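Local coordinates for glutathione S-transferase omega-like 2 (PDB 5LKB), which acts as a glutathione-dependent thiol transferase and dehydroascorbate reductase of the omega-like glutathione transferase family, and reacts with glutathionyl-(hydro)quinones, at residues 209-212 with 213-217; 219-222 with 223-227; 298-301 with 302-306; 322-325 with 326-330. All coordinates share one frame; numbering follows the deposited sequence.

Interaction 1. Residues 209-212 with 213-217; sequences DDFN and SWVYD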
loop_
_atom_site.group_PDB
_atom_site.type_symbol
_atom_site.label_atom_id
_atom_site.label_comp_id
_atom_site.label_asym_id
_atom_site.label_seq_id
_atom_site.Cartn_x
_atom_site.Cartn_y
_atom_site.Cartn_z
ATOM N N ASP A 209 -10.533 14.832 26.641
ATOM C CA ASP A 209 -11.703 14.969 25.796
ATOM C C ASP A 209 -11.399 15.766 24.523
ATOM O O ASP A 209 -11.924 15.449 23.449
ATOM C CB ASP A 209 -12.844 15.641 26.554
ATOM C CG ASP A 209 -13.512 14.712 27.515
ATOM O OD1 ASP A 209 -13.414 13.475 27.388
ATOM O OD2 ASP A 209 -14.121 15.217 28.500
ATOM N N ASP A 210 -10.603 16.836 24.639
ATOM C CA ASP A 210 -10.328 17.678 23.476
ATOM C C ASP A 210 -9.456 16.928 22.475
ATOM O O ASP A 210 -9.714 16.999 21.277
ATOM C CB ASP A 210 -9.632 18.965 23.914
ATOM C CG ASP A 210 -10.557 19.913 24.687
ATOM O OD1 ASP A 210 -11.797 19.707 24.680
ATOM O OD2 ASP A 210 -9.997 20.882 25.259
ATOM N N PHE A 211 -8.426 16.217 22.952
ATOM C CA PHE A 211 -7.603 15.384 22.058
ATOM C C PHE A 211 -8.475 14.319 21.399
ATOM O O PHE A 211 -8.435 14.133 20.164
ATOM C CB PHE A 211 -6.497 14.755 22.904
ATOM C CG PHE A 211 -5.462 13.977 22.137
ATOM C CD1 PHE A 211 -4.398 14.631 21.563
ATOM C CD2 PHE A 211 -5.495 12.582 22.135
ATOM C CE1 PHE A 211 -3.407 13.907 20.870
ATOM C CE2 PHE A 211 -4.523 11.840 21.471
ATOM C CZ PHE A 211 -3.469 12.488 20.843
ATOM N N ASN A 212 -9.231 13.577 22.196
ATOM C CA ASN A 212 -10.123 12.530 21.695
ATOM C C ASN A 212 -11.033 13.032 20.592
ATOM O O ASN A 212 -11.315 12.313 19.637
ATOM C CB ASN A 212 -11.038 11.978 22.811
ATOM C CG ASN A 212 -10.385 10.952 23.722
ATOM O OD1 ASN A 212 -9.209 10.556 23.589
ATOM N ND2 ASN A 212 -11.164 10.566 24.756
ATOM N N SER A 213 -11.551 14.267 20.711
ATOM C CA SER A 213 -12.514 14.769 19.746
ATOM C C SER A 213 -11.922 14.851 18.331
ATOM O O SER A 213 -12.564 14.400 17.376
ATOM C CB SER A 213 -13.064 16.142 20.190
ATOM O OG SER A 213 -14.058 16.535 19.280
ATOM N N TRP A 214 -10.764 15.495 18.188
ATOM C CA TRP A 214 -10.197 15.615 16.829
ATOM C C TRP A 214 -9.522 14.332 16.391
ATOM O O TRP A 214 -9.470 14.067 15.180
ATOM C CB TRP A 214 -9.256 16.827 16.685
ATOM C CG TRP A 214 -8.067 16.918 17.555
ATOM C CD1 TRP A 214 -7.975 17.582 18.764
ATOM C CD2 TRP A 214 -6.763 16.400 17.300
ATOM N NE1 TRP A 214 -6.719 17.491 19.259
ATOM C CE2 TRP A 214 -5.934 16.789 18.371
ATOM C CE3 TRP A 214 -6.194 15.662 16.246
ATOM C CZ2 TRP A 214 -4.581 16.422 18.464
ATOM C CZ3 TRP A 214 -4.849 15.311 16.335
ATOM C CH2 TRP A 214 -4.044 15.711 17.398
ATOM N N VAL A 215 -8.958 13.550 17.309
ATOM C CA VAL A 215 -8.430 12.250 16.902
ATOM C C VAL A 215 -9.555 11.369 16.393
ATOM O O VAL A 215 -9.395 10.639 15.407
ATOM C CB VAL A 215 -7.627 11.603 18.052
ATOM C CG1 VAL A 215 -7.338 10.122 17.763
ATOM C CG2 VAL A 215 -6.384 12.368 18.275
ATOM N N TYR A 216 -10.743 11.444 17.002
ATOM C CA TYR A 216 -11.861 10.669 16.477
ATOM C C TYR A 216 -12.177 11.027 15.029
ATOM O O TYR A 216 -12.261 10.150 14.153
ATOM C CB TYR A 216 -13.105 10.813 17.362
ATOM C CG TYR A 216 -14.299 10.189 16.694
ATOM C CD1 TYR A 216 -14.502 8.824 16.706
ATOM C CD2 TYR A 216 -15.189 10.957 15.913
ATOM C CE1 TYR A 216 -15.520 8.238 16.050
ATOM C CE2 TYR A 216 -16.242 10.382 15.245
ATOM C CZ TYR A 216 -16.410 9.010 15.287
ATOM O OH TYR A 216 -17.413 8.392 14.627
ATOM N N ASP A 217 -12.407 12.305 14.757
ATOM C CA ASP A 217 -12.915 12.666 13.455
ATOM C C ASP A 217 -11.872 12.452 12.380
ATOM O O ASP A 217 -12.226 12.107 11.249
ATOM C CB ASP A 217 -13.360 14.123 13.422
ATOM C CG ASP A 217 -14.731 14.327 14.090
ATOM O OD1 ASP A 217 -15.689 13.540 13.858
ATOM O OD2 ASP A 217 -14.821 15.298 14.877
#

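Interaction 2. Residues 219-222 with 223-227; sequences INNG and VYKTG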
loop_
_atom_site.group_PDB
_atom_site.type_symbol
_atom_site.label_atom_id
_atom_site.label_comp_id
_atom_site.label_asym_id
_atom_site.label_seq_id
_atom_site.Cartn_x
_atom_site.Cartn_y
_atom_site.Cartn_z
ATOM N N ILE A 219 -8.675 10.674 12.592
ATOM C CA ILE A 219 -7.763 9.531 12.613
ATOM C C ILE A 219 -8.571 8.266 12.829
ATOM O O ILE A 219 -8.613 7.380 11.974
ATOM C CB ILE A 219 -6.642 9.746 13.651
ATOM C CG1 ILE A 219 -5.782 10.959 13.233
ATOM C CG2 ILE A 219 -5.805 8.493 13.816
ATOM C CD1 ILE A 219 -4.812 11.497 14.189
ATOM N N ASN A 220 -9.211 8.145 14.002
ATOM C CA ASN A 220 -9.966 6.927 14.299
ATOM C C ASN A 220 -11.003 6.644 13.231
ATOM O O ASN A 220 -11.054 5.551 12.641
ATOM C CB ASN A 220 -10.658 6.979 15.673
ATOM C CG ASN A 220 -9.729 7.087 16.832
ATOM O OD1 ASN A 220 -8.600 6.538 16.874
ATOM N ND2 ASN A 220 -10.229 7.716 17.866
ATOM N N ASN A 221 -11.919 7.622 12.998
ATOM C CA ASN A 221 -12.879 7.554 11.915
ATOM C C ASN A 221 -12.313 8.114 10.608
ATOM O O ASN A 221 -12.842 7.790 9.549
ATOM C CB ASN A 221 -14.187 8.299 12.284
ATOM C CG ASN A 221 -15.345 7.818 11.484
ATOM O OD1 ASN A 221 -15.559 6.619 11.231
ATOM N ND2 ASN A 221 -16.178 8.766 11.057
ATOM N N GLY A 222 -11.246 8.915 10.689
ATOM C CA GLY A 222 -10.684 9.480 9.466
ATOM C C GLY A 222 -10.211 8.412 8.494
ATOM O O GLY A 222 -10.450 8.515 7.296
ATOM N N VAL A 223 -9.583 7.349 9.022
ATOM C CA VAL A 223 -9.138 6.287 8.097
ATOM C C VAL A 223 -10.303 5.595 7.427
ATOM O O VAL A 223 -10.202 5.189 6.275
ATOM C CB VAL A 223 -8.209 5.270 8.759
ATOM C CG1 VAL A 223 -6.956 5.952 9.291
ATOM C CG2 VAL A 223 -8.904 4.468 9.902
ATOM N N TYR A 224 -11.483 5.490 8.094
ATOM C CA TYR A 224 -12.652 4.847 7.516
ATOM C C TYR A 224 -13.353 5.744 6.495
ATOM O O TYR A 224 -13.756 5.271 5.437
ATOM C CB TYR A 224 -13.650 4.493 8.611
ATOM C CG TYR A 224 -13.261 3.266 9.405
ATOM C CD1 TYR A 224 -13.572 2.017 8.952
ATOM C CD2 TYR A 224 -12.668 3.378 10.627
ATOM C CE1 TYR A 224 -13.256 0.868 9.671
ATOM C CE2 TYR A 224 -12.296 2.225 11.366
ATOM C CZ TYR A 224 -12.655 0.968 10.896
ATOM O OH TYR A 224 -12.361 -0.211 11.613
ATOM N N LYS A 225 -13.469 7.049 6.806
ATOM C CA LYS A 225 -13.988 7.988 5.797
ATOM C C LYS A 225 -13.109 8.008 4.539
ATOM O O LYS A 225 -13.624 8.174 3.423
ATOM C CB LYS A 225 -14.129 9.373 6.433
ATOM C CG LYS A 225 -15.200 9.445 7.550
ATOM C CD LYS A 225 -15.400 10.860 8.076
ATOM C CE LYS A 225 -14.222 11.297 8.866
ATOM N NZ LYS A 225 -14.437 12.629 9.510
ATOM N N THR A 226 -11.792 7.792 4.719
ATOM C CA THR A 226 -10.871 7.683 3.584
ATOM C C THR A 226 -11.078 6.371 2.834
ATOM O O THR A 226 -11.272 6.384 1.623
ATOM C CB THR A 226 -9.432 7.805 4.085
ATOM O OG1 THR A 226 -9.221 9.044 4.744
ATOM C CG2 THR A 226 -8.461 7.689 2.933
ATOM N N GLY A 227 -11.016 5.232 3.528
ATOM C CA GLY A 227 -10.986 3.964 2.824
ATOM C C GLY A 227 -12.319 3.528 2.279
ATOM O O GLY A 227 -12.367 2.779 1.299
HETATM O O HOH W 1 -16.119 11.819 11.597
#

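Interaction 3. Residues 298-301 with 302-306; sequences DPVY and VQHFK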
loop_
_atom_site.group_PDB
_atom_site.type_symbol
_atom_site.label_atom_id
_atom_site.label_comp_id
_atom_site.label_asym_id
_atom_site.label_seq_id
_atom_site.Cartn_x
_atom_site.Cartn_y
_atom_site.Cartn_z
ATOM N N ASP A 298 -0.092 0.616 9.672
ATOM C CA ASP A 298 0.812 0.018 8.692
ATOM C C ASP A 298 0.334 -1.346 8.225
ATOM O O ASP A 298 0.456 -1.636 7.021
ATOM C CB ASP A 298 2.258 -0.024 9.209
ATOM C CG ASP A 298 2.863 1.353 9.386
ATOM O OD1 ASP A 298 2.202 2.344 9.008
ATOM O OD2 ASP A 298 4.023 1.458 9.851
ATOM N N PRO A 299 -0.188 -2.217 9.083
ATOM C CA PRO A 299 -0.644 -3.534 8.602
ATOM C C PRO A 299 -1.810 -3.508 7.633
ATOM O O PRO A 299 -1.938 -4.438 6.820
ATOM C CB PRO A 299 -1.004 -4.262 9.915
ATOM C CG PRO A 299 -0.111 -3.681 10.907
ATOM C CD PRO A 299 -0.048 -2.207 10.551
ATOM N N VAL A 300 -2.731 -2.535 7.760
ATOM C CA VAL A 300 -3.959 -2.469 6.955
ATOM C C VAL A 300 -4.209 -1.098 6.333
ATOM O O VAL A 300 -4.491 -0.992 5.137
ATOM C CB VAL A 300 -5.190 -2.876 7.805
ATOM C CG1 VAL A 300 -6.476 -2.497 7.054
ATOM C CG2 VAL A 300 -5.083 -4.366 8.086
ATOM N N TYR A 301 -4.243 -0.031 7.112
ATOM C CA TYR A 301 -4.841 1.191 6.597
ATOM C C TYR A 301 -4.051 1.780 5.406
ATOM O O TYR A 301 -4.644 2.380 4.510
ATOM C CB TYR A 301 -5.024 2.226 7.678
ATOM C CG TYR A 301 -5.983 1.785 8.781
ATOM C CD1 TYR A 301 -7.106 0.985 8.526
ATOM C CD2 TYR A 301 -5.757 2.194 10.069
ATOM C CE1 TYR A 301 -7.998 0.629 9.567
ATOM C CE2 TYR A 301 -6.632 1.867 11.091
ATOM C CZ TYR A 301 -7.729 1.085 10.817
ATOM O OH TYR A 301 -8.622 0.711 11.812
ATOM N N VAL A 302 -2.728 1.639 5.403
ATOM C CA VAL A 302 -1.901 2.125 4.295
ATOM C C VAL A 302 -2.332 1.501 2.953
ATOM O O VAL A 302 -2.726 2.223 2.021
ATOM C CB VAL A 302 -0.416 1.882 4.578
ATOM C CG1 VAL A 302 0.439 2.162 3.329
ATOM C CG2 VAL A 302 0.065 2.793 5.668
ATOM N N GLN A 303 -2.306 0.184 2.837
ATOM C CA GLN A 303 -2.651 -0.465 1.577
ATOM C C GLN A 303 -4.135 -0.497 1.314
ATOM O O GLN A 303 -4.590 -0.272 0.178
ATOM C CB GLN A 303 -2.089 -1.879 1.538
ATOM C CG GLN A 303 -2.158 -2.623 0.243
ATOM C CD GLN A 303 -3.512 -3.154 -0.130
ATOM O OE1 GLN A 303 -4.299 -3.560 0.721
ATOM N NE2 GLN A 303 -3.805 -3.159 -1.421
ATOM N N HIS A 304 -4.897 -0.871 2.318
ATOM C CA HIS A 304 -6.265 -1.268 2.141
ATOM C C HIS A 304 -7.178 -0.060 2.125
ATOM O O HIS A 304 -8.151 -0.016 1.321
ATOM C CB HIS A 304 -6.676 -2.191 3.283
ATOM C CG HIS A 304 -8.081 -2.691 3.192
ATOM N ND1 HIS A 304 -8.501 -3.652 2.283
ATOM C CD2 HIS A 304 -9.155 -2.389 3.969
ATOM C CE1 HIS A 304 -9.800 -3.869 2.483
ATOM N NE2 HIS A 304 -10.213 -3.099 3.481
ATOM N N PHE A 305 -6.956 0.897 3.011
ATOM C CA PHE A 305 -7.719 2.141 3.013
ATOM C C PHE A 305 -6.994 3.275 2.274
ATOM O O PHE A 305 -7.459 4.416 2.254
ATOM C CB PHE A 305 -8.062 2.597 4.449
ATOM C CG PHE A 305 -9.208 1.834 5.112
ATOM C CD1 PHE A 305 -10.026 0.914 4.410
ATOM C CD2 PHE A 305 -9.541 2.089 6.446
ATOM C CE1 PHE A 305 -11.139 0.255 5.000
ATOM C CE2 PHE A 305 -10.651 1.481 7.023
ATOM C CZ PHE A 305 -11.438 0.526 6.311
ATOM N N LYS A 306 -5.887 2.984 1.604
ATOM C CA LYS A 306 -5.192 3.943 0.758
ATOM C C LYS A 306 -4.712 5.153 1.522
ATOM O O LYS A 306 -4.514 6.245 0.953
ATOM C CB LYS A 306 -5.994 4.319 -0.511
ATOM C CG LYS A 306 -6.521 3.128 -1.286
ATOM C CD LYS A 306 -7.365 3.607 -2.480
ATOM C CE LYS A 306 -7.815 2.390 -3.320
ATOM N NZ LYS A 306 -8.590 1.225 -2.671
HETATM O O HOH W 2 -0.699 -1.697 4.559
#

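Interaction 4. Residues 322-325 with 326-330; sequences WVRN and LYWNY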
loop_
_atom_site.group_PDB
_atom_site.type_symbol
_atom_site.label_atom_id
_atom_site.label_comp_id
_atom_site.label_asym_id
_atom_site.label_seq_id
_atom_site.Cartn_x
_atom_site.Cartn_y
_atom_site.Cartn_z
ATOM N N TRP A 322 6.188 5.833 20.265
ATOM C CA TRP A 322 5.097 5.743 21.213
ATOM C C TRP A 322 4.303 4.439 21.053
ATOM O O TRP A 322 3.949 3.792 22.045
ATOM C CB TRP A 322 4.246 7.002 21.036
ATOM C CG TRP A 322 2.882 6.965 21.663
ATOM C CD1 TRP A 322 2.540 7.363 22.937
ATOM C CD2 TRP A 322 1.671 6.521 21.057
ATOM N NE1 TRP A 322 1.214 7.172 23.124
ATOM C CE2 TRP A 322 0.646 6.661 21.992
ATOM C CE3 TRP A 322 1.359 5.991 19.793
ATOM C CZ2 TRP A 322 -0.676 6.314 21.713
ATOM C CZ3 TRP A 322 0.084 5.661 19.503
ATOM C CH2 TRP A 322 -0.934 5.798 20.458
ATOM N N VAL A 323 3.999 4.019 19.810
ATOM C CA VAL A 323 3.133 2.865 19.648
ATOM C C VAL A 323 3.914 1.587 19.939
ATOM O O VAL A 323 3.345 0.615 20.446
ATOM C CB VAL A 323 2.462 2.874 18.247
ATOM C CG1 VAL A 323 3.432 2.413 17.130
ATOM C CG2 VAL A 323 1.295 1.939 18.207
ATOM N N ARG A 324 5.208 1.569 19.594
ATOM C CA ARG A 324 6.040 0.423 19.917
ATOM C C ARG A 324 6.225 0.295 21.421
ATOM O O ARG A 324 6.204 -0.830 21.937
ATOM C CB ARG A 324 7.409 0.515 19.226
ATOM C CG ARG A 324 7.276 0.193 17.752
ATOM C CD ARG A 324 8.634 0.296 17.084
ATOM N NE ARG A 324 9.178 1.646 17.119
ATOM C CZ ARG A 324 10.461 1.923 16.890
ATOM N NH1 ARG A 324 11.306 0.949 16.649
ATOM N NH2 ARG A 324 10.886 3.183 16.935
ATOM N N ASN A 325 6.359 1.422 22.134
ATOM C CA ASN A 325 6.464 1.345 23.594
ATOM C C ASN A 325 5.205 0.708 24.181
ATOM O O ASN A 325 5.281 -0.175 25.050
ATOM C CB ASN A 325 6.683 2.735 24.204
ATOM C CG ASN A 325 6.791 2.693 25.733
ATOM O OD1 ASN A 325 7.544 1.895 26.271
ATOM N ND2 ASN A 325 6.064 3.551 26.392
ATOM N N LEU A 326 4.020 1.125 23.704
ATOM C CA LEU A 326 2.770 0.552 24.209
ATOM C C LEU A 326 2.669 -0.923 23.865
ATOM O O LEU A 326 2.350 -1.762 24.722
ATOM C CB LEU A 326 1.566 1.339 23.713
ATOM C CG LEU A 326 1.479 2.778 24.174
ATOM C CD1 LEU A 326 0.330 3.474 23.533
ATOM C CD2 LEU A 326 1.358 2.876 25.706
ATOM N N TYR A 327 2.927 -1.266 22.605
ATOM C CA TYR A 327 2.754 -2.651 22.207
ATOM C C TYR A 327 3.703 -3.566 22.959
ATOM O O TYR A 327 3.280 -4.592 23.477
ATOM C CB TYR A 327 3.022 -2.758 20.685
ATOM C CG TYR A 327 2.942 -4.214 20.193
ATOM C CD1 TYR A 327 1.735 -4.749 19.778
ATOM C CD2 TYR A 327 4.063 -5.050 20.196
ATOM C CE1 TYR A 327 1.612 -6.039 19.401
ATOM C CE2 TYR A 327 3.942 -6.330 19.790
ATOM C CZ TYR A 327 2.724 -6.838 19.425
ATOM O OH TYR A 327 2.609 -8.112 18.984
ATOM N N TRP A 328 5.002 -3.250 22.975
ATOM C CA TRP A 328 5.972 -4.210 23.509
ATOM C C TRP A 328 6.036 -4.219 25.012
ATOM O O TRP A 328 6.392 -5.245 25.599
ATOM C CB TRP A 328 7.361 -3.975 22.939
ATOM C CG TRP A 328 7.441 -4.246 21.443
ATOM C CD1 TRP A 328 7.493 -3.318 20.460
ATOM C CD2 TRP A 328 7.492 -5.525 20.793
ATOM N NE1 TRP A 328 7.559 -3.926 19.208
ATOM C CE2 TRP A 328 7.551 -5.284 19.381
ATOM C CE3 TRP A 328 7.456 -6.856 21.258
ATOM C CZ2 TRP A 328 7.645 -6.333 18.464
ATOM C CZ3 TRP A 328 7.524 -7.893 20.342
ATOM C CH2 TRP A 328 7.621 -7.619 18.963
ATOM N N ASN A 329 5.739 -3.086 25.632
ATOM C CA ASN A 329 6.039 -2.921 27.042
ATOM C C ASN A 329 4.808 -2.990 27.926
ATOM O O ASN A 329 4.952 -3.015 29.164
ATOM C CB ASN A 329 6.844 -1.645 27.329
ATOM C CG ASN A 329 8.244 -1.744 26.784
ATOM O OD1 ASN A 329 8.843 -2.828 26.877
ATOM N ND2 ASN A 329 8.755 -0.673 26.198
ATOM N N TYR A 330 3.603 -3.070 27.359
ATOM C CA TYR A 330 2.358 -3.185 28.129
ATOM C C TYR A 330 1.572 -4.397 27.644
ATOM O O TYR A 330 1.054 -4.393 26.523
ATOM C CB TYR A 330 1.522 -1.929 27.972
ATOM C CG TYR A 330 2.133 -0.711 28.572
ATOM C CD1 TYR A 330 3.210 -0.068 28.033
ATOM C CD2 TYR A 330 1.590 -0.183 29.753
ATOM C CE1 TYR A 330 3.766 1.059 28.619
ATOM C CE2 TYR A 330 2.133 0.946 30.326
ATOM C CZ TYR A 330 3.201 1.556 29.789
ATOM O OH TYR A 330 3.746 2.686 30.389
HETATM O O HOH W 3 5.991 3.643 29.378
#

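Interaction 1. Residues 209-212 with 213-217
The phenyl ring of F211 has V215 over one face and the indole of W214 meeting it at a slant. Methyl CG2 of V215 stands 3.9 Å from the centroid of the F211 ring, only 16° off the ring normal, a CH-pi contact one helical turn along. W214 arrives differently: its six-membered ring and the F211 ring have planes 72° apart in an oblique meeting that is neither stacked nor edge-to-face, and the nearest atoms are CD1 of F211 and CZ2 of W214 at 3.6 Å. CG of W214 is lodged between its backbone N and carbonyl carbon (chi1 59°), a position rarely taken up by helical aromatics; this turns the indole back along the helix, laying one face over the carbonyl oxygen of F211 and bringing CD1 to 3.1 Å from the carbonyl oxygen of D210. That same F211 oxygen is held by the N-H of V215 at 3.0 Å in a nearly straight bond. On another side of the helix, N212 O accepts from Y216 N at 2.8 Å, while S213 N binds D209 O. Two polar side chains find partners elsewhere: D209 forms a salt bridge with R179, and ND2 of the buried N212 is hydrogen-bonded to E285. F211 and W214 both rest on I252 of helix 232-264, and Y216 reaches R15, a glutathione-binding residue. The arrangement is an i to i+3 and i+4 aromatic-aliphatic cluster on helix 205-220, within the all-helical C-terminal domain of the glutathione transferase fold.

Interaction 2. Residues 219-222 with 223-227
G222 O is gripped by two donors of T226, the backbone N at 3.0 Å and the hydroxyl OG1 at 2.9 Å, which reach it from opposite faces of its carbonyl plane. The hydroxyl does so with OG1 beside its own backbone N (chi1 -59°). One residue earlier, N221 O receives a nearly straight bond from K225 N at 2.9 Å. The side chains of N221 and K225 cross at about a right angle, ND2 3.7 Å from CG of the lysine. Bent at chi3, the lysine chain folds back to bring NZ within 2.8 Å of a water that also accepts from N221 ND2 at 3.1 Å. NZ is further fixed by D217 O, and OD1 of the amide accepts from NE of the glutathione-binding R15. Y224 turns the edge of its ring to N220 O, 3.4 Å from CD2; its hydroxyl is hydrogen-bonded to Y346 and a glycerol probably from the crystallisation liquor, and its side chain lies about 6 Å from that of the nucleophile C46. V223 leans on F297 of helix 285-304, and T226 packs against helix 232-264, so the short helix 222-227 fits between these two helices just beyond helix 205-220.

Interaction 3. Residues 298-301 with 302-306
Y301 and F305, four residues apart, run alongside each other in one direction. Their ring planes are only 9° from parallel, yet displaced so far that little of one ring covers the other, the centroids 5.4 Å apart; what touches is CD1 of Y301 and CD2 of F305, at 3.4 Å. Both have CG beside the backbone N (chi1 -63° and -77°), which carries the rings off one side of the chain. Y301 OH is bonded to Y346 OH, and F305 meets Y224, F228 and Y346 edge-to-face. This aromatic group belongs to the C-terminal helical domain of the glutathione transferase fold, near the catalytic C46. An alanine in place of F305 is likely to leave the flank of Y301 and the surrounding edge-to-face rings without a common partner. V302 places CG2 4.0 Å from OD1 of D298, whose carboxylate is taken up by R313 and the backbone N of I312. Here the helix is kinked at P299 and widens to a pi-type turn, and a water links the two turns, donating to D298 O at 2.7 Å and accepting from Q303 N at 3.0 Å. CG1 of V300 packs against CB of H304 at 3.8 Å, and H304 N binds V300 O at 2.9 Å, whereas F305 N bonds Y301 O weakly. Q303 O accepts from NE2 of Q303 of the second subunit.

Interaction 4. Residues 322-325 with 326-330
W322 carries methyl CD1 of L326 over one face of its indole, 3.9 Å from the centroid of the six-membered ring and 28° off the normal, a CH-pi contact between residues i and i+4 of helix 317-329 in the C-terminal helical domain. CZ2 is the indole atom nearest this methyl, at 3.5 Å, and on the indole's rim NE1 bonds D287. Two residues on, CB of R324 comes near W328 CD1, which also abuts R324 O near the plane of the indole. At the end of the helix N325 works with both ends of its amide. With CG swung opposite the backbone N (chi1 180°), OD1 accepts from N329 ND2 at 2.8 Å in a nearly straight bond, although the two amide planes are turned 64° apart; the N325 carbonyl oxygen takes the N-H of N329. A leucine at N325 would probably leave N329 ND2 without its acceptor and the water beside Y330 without an amide donor, so that both side chains could turn more freely. That water accepts from N325 ND2 at 3.0 Å and lies 2.6 Å from Y330 OH, near the plane of the tyrosine ring.

Overall arrangement
All four contacts fall in the C-terminal helical domain and follow one another along the chain. Interactions 1 and 2 are neighbours, their centres 13 Å apart, joined because helix 205-220 runs from one into the other. Interaction 2 in turn packs against interaction 3, with centres 11 Å apart: Y224 CD1 approaches F305 CE2 to 3.5 Å, bringing the short helix 222-227 against the end of helix 285-304. These three thus form a connected series beside the glutathione site, and interaction 3 extends to the dimer partner. Interaction 4 stands apart, its centre 20 to 23 Å from the others and away from the glutathione site and the nucleophile, on helix 317-329, which packs against helix 285-304.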